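Local coordinates for protein rhizavidin (Rhizobium etli, PDB 3EW2) that binds biotin in a pocket at one end of an avidin-family beta-barrel and is present here as an assembly of two subunits, at residues S101-Y106 and I114-D119; I66-G71 and T83-Y88; T48-S53 and S75-N80. All coordinates share one frame; numbering follows the deposited sequence.

Contact 1: S101-Y106 and I114-D119. With BTN (biotin), chain I.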
loop_
_atom_site.group_PDB
_atom_site.type_symbol
_atom_site.label_atom_id
_atom_site.label_comp_id
_atom_site.label_asym_id
_atom_site.label_seq_id
_atom_site.Cartn_x
_atom_site.Cartn_y
_atom_site.Cartn_z
ATOM N N SER B 101 -4.887 -6.963 5.410
ATOM C CA SER B 101 -4.757 -6.144 6.608
ATOM C C SER B 101 -4.421 -4.816 6.047
ATOM O O SER B 101 -3.886 -4.780 4.944
ATOM C CB SER B 101 -3.619 -6.614 7.527
ATOM O OG SER B 101 -3.821 -7.959 7.885
ATOM N N TRP B 102 -4.732 -3.749 6.795
ATOM C CA TRP B 102 -4.573 -2.359 6.393
ATOM C C TRP B 102 -4.117 -1.483 7.558
ATOM O O TRP B 102 -4.324 -1.837 8.715
ATOM C CB TRP B 102 -5.872 -1.758 5.815
ATOM C CG TRP B 102 -7.168 -1.836 6.646
ATOM C CD1 TRP B 102 -8.224 -2.726 6.449
ATOM C CD2 TRP B 102 -7.581 -0.960 7.737
ATOM N NE1 TRP B 102 -9.241 -2.455 7.376
ATOM C CE2 TRP B 102 -8.871 -1.382 8.160
ATOM C CE3 TRP B 102 -6.988 0.131 8.386
ATOM C CZ2 TRP B 102 -9.566 -0.746 9.213
ATOM C CZ3 TRP B 102 -7.664 0.753 9.439
ATOM C CH2 TRP B 102 -8.952 0.313 9.843
ATOM N N ASN B 103 -3.490 -0.353 7.260
ATOM C CA ASN B 103 -3.183 0.622 8.297
ATOM C C ASN B 103 -3.685 1.935 7.880
ATOM O O ASN B 103 -3.619 2.251 6.715
ATOM C CB ASN B 103 -1.684 0.724 8.574
ATOM C CG ASN B 103 -1.200 -0.426 9.351
ATOM O OD1 ASN B 103 -1.554 -0.557 10.523
ATOM N ND2 ASN B 103 -0.473 -1.361 8.683
ATOM N N LEU B 104 -4.180 2.707 8.836
ATOM C CA LEU B 104 -4.654 4.025 8.547
ATOM C C LEU B 104 -3.869 5.005 9.369
ATOM O O LEU B 104 -3.865 4.935 10.595
ATOM C CB LEU B 104 -6.134 4.120 8.853
ATOM C CG LEU B 104 -6.870 5.459 8.932
ATOM C CD1 LEU B 104 -6.736 6.283 7.651
ATOM C CD2 LEU B 104 -8.326 5.073 9.197
ATOM N N ALA B 105 -3.167 5.904 8.674
ATOM C CA ALA B 105 -2.314 6.857 9.342
ATOM C C ALA B 105 -3.014 8.199 9.278
ATOM O O ALA B 105 -3.380 8.668 8.208
ATOM C CB ALA B 105 -0.938 6.906 8.678
ATOM N N TYR B 106 -3.236 8.813 10.414
ATOM C CA TYR B 106 -3.994 10.062 10.409
ATOM C C TYR B 106 -3.627 10.957 11.576
ATOM O O TYR B 106 -2.900 10.558 12.478
ATOM C CB TYR B 106 -5.486 9.721 10.504
ATOM C CG TYR B 106 -5.795 9.156 11.847
ATOM C CD1 TYR B 106 -5.529 7.806 12.122
ATOM C CD2 TYR B 106 -6.261 9.984 12.880
ATOM C CE1 TYR B 106 -5.756 7.281 13.375
ATOM C CE2 TYR B 106 -6.490 9.453 14.157
ATOM C CZ TYR B 106 -6.250 8.109 14.388
ATOM O OH TYR B 106 -6.481 7.574 15.632
ATOM N N ILE B 114 -1.595 5.717 14.071
ATOM C CA ILE B 114 -1.736 4.754 13.000
ATOM C C ILE B 114 -2.637 3.672 13.543
ATOM O O ILE B 114 -2.254 2.992 14.463
ATOM C CB ILE B 114 -0.394 4.131 12.558
ATOM C CG1 ILE B 114 0.635 5.229 12.225
ATOM C CG2 ILE B 114 -0.616 3.240 11.334
ATOM C CD1 ILE B 114 1.967 4.738 11.792
ATOM N N GLU B 115 -3.831 3.533 12.970
ATOM C CA GLU B 115 -4.816 2.529 13.349
ATOM C C GLU B 115 -4.667 1.298 12.449
ATOM O O GLU B 115 -4.431 1.436 11.250
ATOM C CB GLU B 115 -6.220 3.134 13.193
ATOM C CG GLU B 115 -7.339 2.331 13.807
ATOM C CD GLU B 115 -8.722 2.780 13.345
ATOM O OE1 GLU B 115 -9.740 2.100 13.676
ATOM O OE2 GLU B 115 -8.808 3.809 12.630
ATOM N N GLN B 116 -4.800 0.106 13.032
ATOM C CA GLN B 116 -4.801 -1.193 12.334
ATOM C C GLN B 116 -6.215 -1.713 12.087
ATOM O O GLN B 116 -7.140 -1.401 12.845
ATOM C CB GLN B 116 -4.182 -2.229 13.247
ATOM C CG GLN B 116 -2.757 -2.606 12.995
ATOM C CD GLN B 116 -2.342 -3.790 13.866
ATOM O OE1 GLN B 116 -2.905 -4.889 13.757
ATOM N NE2 GLN B 116 -1.343 -3.573 14.734
ATOM N N GLY B 117 -6.363 -2.567 11.073
ATOM C CA GLY B 117 -7.633 -3.251 10.783
ATOM C C GLY B 117 -7.531 -4.296 9.690
ATOM O O GLY B 117 -6.438 -4.542 9.160
ATOM N N GLN B 118 -8.666 -4.928 9.366
ATOM C CA GLN B 118 -8.773 -5.955 8.285
ATOM C C GLN B 118 -9.989 -5.668 7.397
ATOM O O GLN B 118 -10.934 -5.056 7.877
ATOM C CB GLN B 118 -8.923 -7.373 8.834
ATOM C CG GLN B 118 -8.128 -7.748 10.064
ATOM C CD GLN B 118 -8.353 -9.235 10.452
ATOM O OE1 GLN B 118 -7.541 -10.103 10.105
ATOM N NE2 GLN B 118 -9.489 -9.527 11.127
ATOM N N ASP B 119 -9.941 -6.055 6.115
ATOM C CA ASP B 119 -10.998 -5.790 5.120
ATOM C C ASP B 119 -10.893 -6.989 4.175
ATOM O O ASP B 119 -9.776 -7.354 3.762
ATOM C CB ASP B 119 -10.720 -4.552 4.241
ATOM C CG ASP B 119 -11.174 -3.215 4.856
ATOM O OD1 ASP B 119 -11.769 -3.151 5.958
ATOM O OD2 ASP B 119 -10.884 -2.178 4.221
HETATM C C11 BTN I . -10.348 8.679 7.056
HETATM O O11 BTN I . -11.320 8.397 7.790
HETATM O O12 BTN I . -9.384 9.309 7.541
HETATM C C10 BTN I . -10.340 8.264 5.604
HETATM C C9 BTN I . -11.304 7.102 5.401
HETATM C C8 BTN I . -10.883 5.892 6.226
HETATM C C7 BTN I . -11.343 4.596 5.570
HETATM C C2 BTN I . -10.741 3.384 6.271
HETATM S S1 BTN I . -9.333 2.932 5.495
HETATM C C6 BTN I . -9.537 1.209 6.011
HETATM C C5 BTN I . -11.008 0.899 6.233
HETATM N N1 BTN I . -11.567 0.308 5.032
HETATM C C3 BTN I . -12.449 1.111 4.453
HETATM O O3 BTN I . -13.147 0.814 3.264
HETATM N N2 BTN I . -12.582 2.233 5.147
HETATM C C4 BTN I . -11.741 2.232 6.330
#
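Trp102 and Gly117 pair across the antiparallel hairpin of strands 95-107 and 112-124, which ends the sequence of strands in the eight-stranded avidin barrel. Their backbones bond in both directions, Trp102 N to Gly117 O at 3.0 Å and Gly117 N to Trp102 O, and the same double link recurs at Leu104 and Glu115. From CB the indole of Trp102 reaches across to the partner strand, CG lying between the backbone N and the carbonyl carbon (chi1 54°), and the ring lies over Gly117. CD1 runs past the carboxylate of Asp119. NE1 has two weak hydrogen bonds, to Asp119 OD1 at 3.0 Å and to Gln118 O. The six-membered ring rests on Gly117 CA, a CH-pi contact with CA 3.6 Å from its centroid, while CZ3 at the far rim approaches Glu115 O. Biotin occupies the opposite face, its C6 3.4 Å from Trp102 CD2. Beside it Leu104 and Glu115 lie alongside each other, CD2 against OE2. Asp119 spreads its two oxygens between indole and ligand: OD1 also accepts from Gln22, and OD2, which takes a bond from Trp85 as well, receives biotin N1 at 2.7 Å in an almost straight bond of 175°.

Contact 2: I66-G71 and T83-Y88; sequences IAFSVG and TGWTGY. With BTN (biotin), chain I.
Two large aromatic side chains from directly paired residues, Phe68 and Trp85, lie nearly flat against each other yet hardly overlap. Their planes differ by 15°, and the centroids of the phenyl and the five-membered indole ring are 4.7 Å apart, an offset pair slid so far that only the CE2-CZ side of the phenyl lies over the indole face, near its rim, with Phe68 CE2 3.3 Å from Trp85 CE3. The slide brings Trp85 CB over the phenyl face, 3.8 Å from its centroid, as a CH-pi contact. Phe68 reaches this place because its CG stands between the backbone N and the carbonyl carbon (chi1 57°), turning the ring toward the neighbouring strand. Val70 CG2 meets the far rim of the indole at Trp85 CZ3, 3.8 Å away, and Thr83 CG2 lies over the indole face opposite Phe68.

The strands 65-71 and 78-92 form an antiparallel hairpin in the wall of the avidin barrel, with six backbone hydrogen bonds at Ile66-Gly87, Phe68-Trp85 and Val70-Thr83. Phe68, Val70, Thr83 and Trp85 share the face that holds biotin; Ala67, Ser69 and Thr86 occupy the other, which meets the second subunit, where Ser69 OG bonds to Ser69 OG of that subunit.

Trp85 NE1 donates to Asp119, and its ring also stacks on Tyr41. Thr83 OG1, bonded to Trp72, comes 3.2 Å from biotin S1, and Trp85 CZ2 lies 3.9 Å from biotin C6. Held by carbon contacts on its faces and by one polar bond at NE1, the indole is probably restrained in its rotation and offers carbon atoms to the sulfur-containing ring of biotin, next to the hydroxyl of Thr83.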
loop_
_atom_site.group_PDB
_atom_site.type_symbol
_atom_site.label_atom_id
_atom_site.label_comp_id
_atom_site.label_asym_id
_atom_site.label_seq_id
_atom_site.Cartn_x
_atom_site.Cartn_y
_atom_site.Cartn_z
ATOM N N ILE B 66 -1.145 -8.578 -3.462
ATOM C CA ILE B 66 -1.396 -7.200 -3.861
ATOM C C ILE B 66 -1.128 -6.270 -2.667
ATOM O O ILE B 66 -1.264 -6.681 -1.517
ATOM C CB ILE B 66 -2.897 -7.055 -4.346
ATOM C CG1 ILE B 66 -3.229 -5.637 -4.787
ATOM C CG2 ILE B 66 -3.876 -7.495 -3.242
ATOM C CD1 ILE B 66 -4.475 -5.552 -5.756
ATOM N N ALA B 67 -0.758 -5.017 -2.963
ATOM C CA ALA B 67 -0.737 -3.982 -1.967
ATOM C C ALA B 67 -1.130 -2.675 -2.669
ATOM O O ALA B 67 -0.685 -2.407 -3.785
ATOM C CB ALA B 67 0.671 -3.882 -1.358
ATOM N N PHE B 68 -1.972 -1.869 -2.061
ATOM C CA PHE B 68 -2.351 -0.637 -2.715
ATOM C C PHE B 68 -2.553 0.446 -1.663
ATOM O O PHE B 68 -2.572 0.177 -0.443
ATOM C CB PHE B 68 -3.578 -0.845 -3.612
ATOM C CG PHE B 68 -4.799 -1.403 -2.866
ATOM C CD1 PHE B 68 -4.975 -2.775 -2.711
ATOM C CD2 PHE B 68 -5.743 -0.546 -2.321
ATOM C CE1 PHE B 68 -6.071 -3.279 -2.011
ATOM C CE2 PHE B 68 -6.848 -1.048 -1.624
ATOM C CZ PHE B 68 -7.012 -2.402 -1.482
ATOM N N SER B 69 -2.695 1.670 -2.127
ATOM C CA SER B 69 -2.433 2.798 -1.283
ATOM C C SER B 69 -3.446 3.834 -1.662
ATOM O O SER B 69 -3.743 3.973 -2.838
ATOM C CB SER B 69 -1.014 3.373 -1.592
ATOM O OG SER B 69 0.000 2.411 -1.335
ATOM N N VAL B 70 -3.922 4.606 -0.691
ATOM C CA VAL B 70 -4.821 5.706 -1.005
ATOM C C VAL B 70 -4.428 6.876 -0.098
ATOM O O VAL B 70 -4.252 6.686 1.083
ATOM C CB VAL B 70 -6.352 5.285 -0.671
ATOM C CG1 VAL B 70 -7.232 6.493 -0.475
ATOM C CG2 VAL B 70 -6.944 4.341 -1.727
ATOM N N GLY B 71 -4.318 8.077 -0.630
ATOM C CA GLY B 71 -4.235 9.274 0.226
ATOM C C GLY B 71 -5.585 9.916 0.308
ATOM O O GLY B 71 -6.272 10.013 -0.711
ATOM N N THR B 83 -4.061 5.558 3.762
ATOM C CA THR B 83 -4.266 4.172 4.110
ATOM C C THR B 83 -3.533 3.264 3.124
ATOM O O THR B 83 -3.618 3.476 1.926
ATOM C CB THR B 83 -5.822 3.803 4.102
ATOM O OG1 THR B 83 -6.540 4.527 5.121
ATOM C CG2 THR B 83 -6.026 2.335 4.342
ATOM N N GLY B 84 -2.846 2.229 3.614
ATOM C CA GLY B 84 -2.367 1.159 2.751
ATOM C C GLY B 84 -2.916 -0.198 3.160
ATOM O O GLY B 84 -3.159 -0.454 4.341
ATOM N N TRP B 85 -3.092 -1.073 2.178
ATOM C CA TRP B 85 -3.670 -2.367 2.347
ATOM C C TRP B 85 -2.714 -3.358 1.741
ATOM O O TRP B 85 -2.067 -3.039 0.783
ATOM C CB TRP B 85 -4.932 -2.483 1.488
ATOM C CG TRP B 85 -6.212 -1.839 1.972
ATOM C CD1 TRP B 85 -7.249 -2.461 2.658
ATOM C CD2 TRP B 85 -6.644 -0.480 1.737
ATOM N NE1 TRP B 85 -8.269 -1.551 2.876
ATOM C CE2 TRP B 85 -7.931 -0.338 2.324
ATOM C CE3 TRP B 85 -6.085 0.615 1.066
ATOM C CZ2 TRP B 85 -8.648 0.849 2.261
ATOM C CZ3 TRP B 85 -6.785 1.791 1.021
ATOM C CH2 TRP B 85 -8.064 1.908 1.602
ATOM N N THR B 86 -2.664 -4.585 2.278
ATOM C CA THR B 86 -1.811 -5.650 1.738
ATOM C C THR B 86 -2.604 -6.925 1.948
ATOM O O THR B 86 -3.162 -7.133 3.025
ATOM C CB THR B 86 -0.481 -5.793 2.544
ATOM O OG1 THR B 86 0.047 -4.506 2.824
ATOM C CG2 THR B 86 0.524 -6.608 1.803
ATOM N N GLY B 87 -2.649 -7.782 0.945
ATOM C CA GLY B 87 -3.343 -9.034 1.141
ATOM C C GLY B 87 -3.148 -9.946 -0.012
ATOM O O GLY B 87 -2.195 -9.803 -0.747
ATOM N N TYR B 88 -4.055 -10.893 -0.175
ATOM C CA TYR B 88 -3.944 -11.899 -1.239
ATOM C C TYR B 88 -5.333 -12.184 -1.719
ATOM O O TYR B 88 -6.287 -12.078 -0.936
ATOM C CB TYR B 88 -3.332 -13.213 -0.720
ATOM C CG TYR B 88 -3.989 -13.723 0.551
ATOM C CD1 TYR B 88 -3.660 -13.173 1.784
ATOM C CD2 TYR B 88 -4.977 -14.720 0.518
ATOM C CE1 TYR B 88 -4.256 -13.615 2.947
ATOM C CE2 TYR B 88 -5.586 -15.190 1.727
ATOM C CZ TYR B 88 -5.218 -14.605 2.909
ATOM O OH TYR B 88 -5.751 -15.007 4.093
HETATM C C11 BTN I . -10.348 8.679 7.056
HETATM O O11 BTN I . -11.320 8.397 7.790
HETATM O O12 BTN I . -9.384 9.309 7.541
HETATM C C10 BTN I . -10.340 8.264 5.604
HETATM C C9 BTN I . -11.304 7.102 5.401
HETATM C C8 BTN I . -10.883 5.892 6.226
HETATM C C7 BTN I . -11.343 4.596 5.570
HETATM C C2 BTN I . -10.741 3.384 6.271
HETATM S S1 BTN I . -9.333 2.932 5.495
HETATM C C6 BTN I . -9.537 1.209 6.011
HETATM C C5 BTN I . -11.008 0.899 6.233
HETATM N N1 BTN I . -11.567 0.308 5.032
HETATM C C3 BTN I . -12.449 1.111 4.453
HETATM O O3 BTN I . -13.147 0.814 3.264
HETATM N N2 BTN I . -12.582 2.233 5.147
HETATM C C4 BTN I . -11.741 2.232 6.330
#

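Contact 3: T48-S53 and S75-N80. With BTN (biotin), chain I.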
loop_
_atom_site.group_PDB
_atom_site.type_symbol
_atom_site.label_atom_id
_atom_site.label_comp_id
_atom_site.label_asym_id
_atom_site.label_seq_id
_atom_site.Cartn_x
_atom_site.Cartn_y
_atom_site.Cartn_z
ATOM N N THR B 48 -15.810 7.140 9.977
ATOM C CA THR B 48 -14.634 7.623 9.216
ATOM C C THR B 48 -15.037 8.804 8.383
ATOM O O THR B 48 -16.214 8.904 7.959
ATOM C CB THR B 48 -14.031 6.539 8.269
ATOM O OG1 THR B 48 -14.949 6.270 7.223
ATOM C CG2 THR B 48 -13.733 5.253 8.998
ATOM N N GLY B 49 -14.098 9.722 8.153
ATOM C CA GLY B 49 -14.387 10.839 7.238
ATOM C C GLY B 49 -14.309 10.317 5.820
ATOM O O GLY B 49 -14.173 9.098 5.615
ATOM N N CYS B 50 -14.378 11.227 4.843
ATOM C CA CYS B 50 -14.045 10.911 3.445
ATOM C C CYS B 50 -14.845 9.758 2.790
ATOM O O CYS B 50 -14.272 8.931 2.088
ATOM C CB CYS B 50 -12.525 10.672 3.300
ATOM S SG CYS B 50 -11.648 12.201 3.581
ATOM N N GLN B 51 -16.166 9.767 2.998
ATOM C CA GLN B 51 -17.080 8.733 2.509
ATOM C C GLN B 51 -17.832 9.193 1.281
ATOM O O GLN B 51 -18.045 10.386 1.104
ATOM C CB GLN B 51 -18.110 8.364 3.568
ATOM C CG GLN B 51 -17.615 7.921 4.904
ATOM C CD GLN B 51 -18.786 7.357 5.724
ATOM O OE1 GLN B 51 -19.596 6.588 5.214
ATOM N NE2 GLN B 51 -18.872 7.735 6.954
ATOM N N ASN B 52 -18.209 8.248 0.418
ATOM C CA ASN B 52 -19.061 8.567 -0.752
ATOM C C ASN B 52 -18.454 9.367 -1.891
ATOM O O ASN B 52 -19.172 9.997 -2.666
ATOM C CB ASN B 52 -20.385 9.196 -0.294
ATOM C CG ASN B 52 -21.072 8.337 0.736
ATOM O OD1 ASN B 52 -21.206 7.115 0.545
ATOM N ND2 ASN B 52 -21.411 8.926 1.864
ATOM N N SER B 53 -17.146 9.275 -2.050
ATOM C CA SER B 53 -16.431 10.175 -2.975
ATOM C C SER B 53 -15.190 9.443 -3.459
ATOM O O SER B 53 -14.480 8.878 -2.642
ATOM C CB SER B 53 -16.006 11.394 -2.169
ATOM O OG SER B 53 -15.403 12.286 -3.005
ATOM N N SER B 75 -9.888 16.573 -3.329
ATOM C CA SER B 75 -10.482 17.917 -3.547
ATOM C C SER B 75 -11.981 18.073 -3.221
ATOM O O SER B 75 -12.509 19.186 -3.239
ATOM C CB SER B 75 -10.198 18.474 -4.968
ATOM O OG SER B 75 -11.203 18.066 -5.897
ATOM N N THR B 76 -12.673 16.977 -2.947
ATOM C CA THR B 76 -14.054 17.040 -2.457
ATOM C C THR B 76 -14.000 16.976 -0.949
ATOM O O THR B 76 -14.780 17.633 -0.267
ATOM C CB THR B 76 -14.881 15.854 -2.959
ATOM O OG1 THR B 76 -14.952 15.898 -4.384
ATOM C CG2 THR B 76 -16.297 15.864 -2.368
ATOM N N GLU B 77 -13.085 16.173 -0.423
ATOM C CA GLU B 77 -12.919 16.072 1.020
ATOM C C GLU B 77 -11.528 15.616 1.347
ATOM O O GLU B 77 -11.025 14.645 0.764
ATOM C CB GLU B 77 -13.943 15.108 1.632
ATOM C CG GLU B 77 -13.945 15.090 3.121
ATOM C CD GLU B 77 -15.222 14.467 3.713
ATOM O OE1 GLU B 77 -16.304 14.569 3.093
ATOM O OE2 GLU B 77 -15.151 13.893 4.815
ATOM N N ASN B 78 -10.923 16.334 2.289
ATOM C CA ASN B 78 -9.603 16.002 2.808
ATOM C C ASN B 78 -9.623 15.586 4.272
ATOM O O ASN B 78 -9.940 16.410 5.155
ATOM C CB ASN B 78 -8.632 17.194 2.599
ATOM C CG ASN B 78 -7.194 16.901 3.137
ATOM O OD1 ASN B 78 -6.837 15.752 3.355
ATOM N ND2 ASN B 78 -6.407 17.955 3.384
ATOM N N CYS B 79 -9.221 14.347 4.541
ATOM C CA CYS B 79 -9.199 13.829 5.922
ATOM C C CYS B 79 -7.806 13.785 6.536
ATOM O O CYS B 79 -7.591 13.142 7.572
ATOM C CB CYS B 79 -9.825 12.416 5.995
ATOM S SG CYS B 79 -11.614 12.367 5.624
ATOM N N ASN B 80 -6.850 14.423 5.876
ATOM C CA ASN B 80 -5.484 14.507 6.379
ATOM C C ASN B 80 -4.932 13.161 6.867
ATOM O O ASN B 80 -4.614 13.007 8.036
ATOM C CB ASN B 80 -5.432 15.577 7.459
ATOM C CG ASN B 80 -4.050 16.019 7.757
ATOM O OD1 ASN B 80 -3.251 16.295 6.837
ATOM N ND2 ASN B 80 -3.722 16.078 9.051
HETATM C C11 BTN I . -10.348 8.679 7.056
HETATM O O11 BTN I . -11.320 8.397 7.790
HETATM O O12 BTN I . -9.384 9.309 7.541
HETATM C C10 BTN I . -10.340 8.264 5.604
HETATM C C9 BTN I . -11.304 7.102 5.401
HETATM C C8 BTN I . -10.883 5.892 6.226
HETATM C C7 BTN I . -11.343 4.596 5.570
HETATM C C2 BTN I . -10.741 3.384 6.271
HETATM S S1 BTN I . -9.333 2.932 5.495
HETATM C C6 BTN I . -9.537 1.209 6.011
HETATM C C5 BTN I . -11.008 0.899 6.233
HETATM N N1 BTN I . -11.567 0.308 5.032
HETATM C C3 BTN I . -12.449 1.111 4.453
HETATM O O3 BTN I . -13.147 0.814 3.264
HETATM N N2 BTN I . -12.582 2.233 5.147
HETATM C C4 BTN I . -11.741 2.232 6.330
HETATM O O HOH W 1 -17.509 11.819 4.352
#
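Cys79 points its side chain at residues 48-53, where Cys50 offers its sulfur from the flank, and the two join in a disulfide, SG to SG 2.1 Å, with a torsion of 121° about the S-S bond. Each sulfur stands anti to its own carbonyl carbon, and each CB lies 3.0 Å from the partner's sulfur. Glu77 approaches Cys50 alongside this bridge: its CG is anti to the backbone N (chi1 -173°) and the chain beyond is extended, which carries CG past Cys50 SG at 3.7 Å and sets the carboxylate over the backbone of Cys50. There OE2 accepts from Cys50 N at 2.8 Å. The N-H points well at the oxygen (159°), but it comes from above the carboxylate plane, 62° out of it. A water links the two segments a second time, accepting from Gln51 N and donating to Glu77 OE2.

In this avidin-family barrel, residues 48-53 belong to the loop between strands 36-42 and 54-62, while residues 75-80 include the start of strand 78-92; the disulfide ties these two parts together beside the mouth of the biotin pocket. The valerate tail of biotin lies against the crosslink, its carboxylate O12 3.5 Å from Cys79 CB and its C10 near Cys50 CB. Gly49 N gives a weak hydrogen bond to the other oxygen, O11, and Thr48 CB packs on O11 too.

Farther along, Ser53 OG meets the side chain of Thr76 at CB and CG2; its polar partner is Asn74. Within residues 48-53 Gln51 folds back so that NE2 donates to Thr48 O. On the opposing segment Asn78 OD1 accepts from Asn80 N, an Asx turn at the corner of the chain, with a donor that stands above the carbonyl plane.

How the contacts relate
Contacts 1 and 2 adjoin through the sheet, their centres about 10 Å apart: strands 78-92 and 95-107 are neighbours, and Asn103 N lies 2.9 Å from Gly84 O, a probable hydrogen bond, as is Ser101 O with Thr86 N. Leu104 CD1 also packs on Thr83 OG1 at 3.1 Å. Contact 3 stands farther off, its centre about 16 Å from that of contact 1 and about 18 Å from that of contact 2, although 75-80 and 83-88 share strand 78-92. Biotin connects all three: contacts 1 and 2 both border its ring system, and contact 3 meets the carboxylate end. Tyr41, Asn43, Ser25, Ser81 and Asn21 complete its hydrogen bonding.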